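Local coordinates for protein purine nucleoside phosphorylase (Grouper iridovirus, PDB 3KHS) that probably catalyses the phosphorolysis of purine nucleosides to the free base and a pentose 1-phosphate, a step of purine nucleoside salvage, at residues R92-F95 against P96-F100. Sequence-based numbering, arbitrary orientation.
Sequences RATF and PMRVF
At the N-terminal first turn of helix 95-102, in the alpha/beta fold of the PNP/MTAP phosphorylase family, T94 meets R98 and F95 meets V99, each pair four residues apart. T94 occupies the N-cap position, but its side chain makes no capping bond; its carbonyl O instead receives weak bonds from M97 N (3.2 Å) and R98 N. The first strong i to i+4 bond runs from V99 N to F95 O at 3.0 Å, in the carbonyl plane with a C=O...N angle of 159°. Proline suits the place of P96 in this opening turn, where its nitrogen has no hydrogen to give, and its CD lies beside F95 CB, as its direct neighbour in the chain.

R98 reaches back to T94 with its chain extended from CG to NE, and its NH1 donates to T94 OG1 over 3.0 Å, the oxygen lying 20° out of the guanidinium plane. That hydroxyl sits between its own backbone N and carbonyl carbon, where its one proton is directed to the carbonyl oxygens of A90 and A91, which can hold it only in turn or by sharing it. R98 NH2 is held by P143 O, so the R98 guanidinium joins T94, at the start of the helix, to P143. Beyond them, helix 219-227 touches T94, M97 and R98, helix 3-15 lies against F95 and V99, and strand 73-79 receives P96, M97 and F100.

F95 turns CG anti to its nitrogen (chi1 179°), which presents one ring face to V99. There CG2 makes a CH-pi contact 3.9 Å from the ring centroid, displaced toward the rim so that F95 CE2 is 3.4 Å from V99 CG2.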
loop_
_atom_site.group_PDB
_atom_site.type_symbol
_atom_site.label_atom_id
_atom_site.label_comp_id
_atom_site.label_asym_id
_atom_site.label_seq_id
_atom_site.Cartn_x
_atom_site.Cartn_y
_atom_site.Cartn_z
ATOM N N ARG B 92 10.833 11.861 1.617
ATOM C CA ARG B 92 11.015 13.165 1.012
ATOM C C ARG B 92 9.989 14.192 1.546
ATOM O O ARG B 92 10.355 15.303 1.939
ATOM C CB ARG B 92 10.862 13.006 -0.492
ATOM C CG ARG B 92 11.391 14.116 -1.279
ATOM C CD ARG B 92 12.833 13.873 -1.656
ATOM N NE ARG B 92 13.374 15.133 -2.153
ATOM C CZ ARG B 92 14.065 15.992 -1.405
ATOM N NH1 ARG B 92 14.334 15.728 -0.117
ATOM N NH2 ARG B 92 14.431 17.151 -1.935
ATOM N N ALA B 93 8.710 13.825 1.569
ATOM C CA ALA B 93 7.672 14.760 2.019
ATOM C C ALA B 93 7.781 15.059 3.497
ATOM O O ALA B 93 7.179 15.999 3.986
ATOM C CB ALA B 93 6.240 14.205 1.729
ATOM N N THR B 94 8.529 14.244 4.221
ATOM C CA THR B 94 8.659 14.486 5.648
ATOM C C THR B 94 10.045 15.027 6.001
ATOM O O THR B 94 10.452 15.014 7.173
ATOM C CB THR B 94 8.373 13.195 6.491
ATOM O OG1 THR B 94 9.274 12.149 6.115
ATOM C CG2 THR B 94 6.949 12.744 6.311
ATOM N N PHE B 95 10.763 15.504 4.988
ATOM C CA PHE B 95 12.104 16.058 5.183
ATOM C C PHE B 95 12.032 17.328 6.043
ATOM O O PHE B 95 12.885 17.564 6.888
ATOM C CB PHE B 95 12.769 16.373 3.833
ATOM C CG PHE B 95 14.136 16.978 3.960
ATOM C CD1 PHE B 95 15.199 16.231 4.453
ATOM C CD2 PHE B 95 14.344 18.319 3.650
ATOM C CE1 PHE B 95 16.455 16.795 4.645
ATOM C CE2 PHE B 95 15.581 18.898 3.835
ATOM C CZ PHE B 95 16.649 18.137 4.334
ATOM N N PRO B 96 11.006 18.164 5.832
ATOM C CA PRO B 96 10.916 19.384 6.648
ATOM C C PRO B 96 10.766 19.071 8.148
ATOM O O PRO B 96 11.183 19.860 8.991
ATOM C CB PRO B 96 9.708 20.114 6.054
ATOM C CG PRO B 96 9.707 19.666 4.604
ATOM C CD PRO B 96 10.015 18.176 4.738
ATOM N N MET B 97 10.190 17.921 8.490
ATOM C CA MET B 97 10.067 17.559 9.903
ATOM C C MET B 97 11.442 17.240 10.477
ATOM O O MET B 97 11.710 17.501 11.662
ATOM C CB MET B 97 9.173 16.330 10.132
ATOM C CG MET B 97 7.678 16.600 10.093
ATOM S SD MET B 97 7.112 17.853 11.221
ATOM C CE MET B 97 6.995 19.290 10.109
ATOM N N ARG B 98 12.298 16.640 9.655
ATOM C CA ARG B 98 13.636 16.322 10.116
ATOM C C ARG B 98 14.379 17.655 10.284
ATOM O O ARG B 98 15.145 17.829 11.226
ATOM C CB ARG B 98 14.331 15.386 9.123
ATOM C CG ARG B 98 13.719 13.996 9.094
ATOM C CD ARG B 98 14.498 13.019 8.209
ATOM N NE ARG B 98 13.946 11.657 8.261
ATOM C CZ ARG B 98 12.844 11.257 7.616
ATOM N NH1 ARG B 98 12.174 12.104 6.866
ATOM N NH2 ARG B 98 12.409 10.006 7.726
ATOM N N VAL B 99 14.114 18.601 9.389
ATOM C CA VAL B 99 14.730 19.922 9.477
ATOM C C VAL B 99 14.260 20.607 10.783
ATOM O O VAL B 99 15.070 21.149 11.534
ATOM C CB VAL B 99 14.361 20.766 8.234
ATOM C CG1 VAL B 99 14.797 22.186 8.396
ATOM C CG2 VAL B 99 15.005 20.153 6.979
ATOM N N PHE B 100 12.954 20.580 11.046
ATOM C CA PHE B 100 12.417 21.153 12.275
ATOM C C PHE B 100 13.219 20.636 13.459
ATOM O O PHE B 100 13.640 21.408 14.299
ATOM C CB PHE B 100 10.953 20.749 12.479
ATOM C CG PHE B 100 9.953 21.724 11.895
ATOM C CD1 PHE B 100 10.296 22.547 10.841
ATOM C CD2 PHE B 100 8.659 21.757 12.363
ATOM C CE1 PHE B 100 9.377 23.372 10.269
ATOM C CE2 PHE B 100 7.710 22.592 11.792
ATOM C CZ PHE B 100 8.065 23.394 10.749
#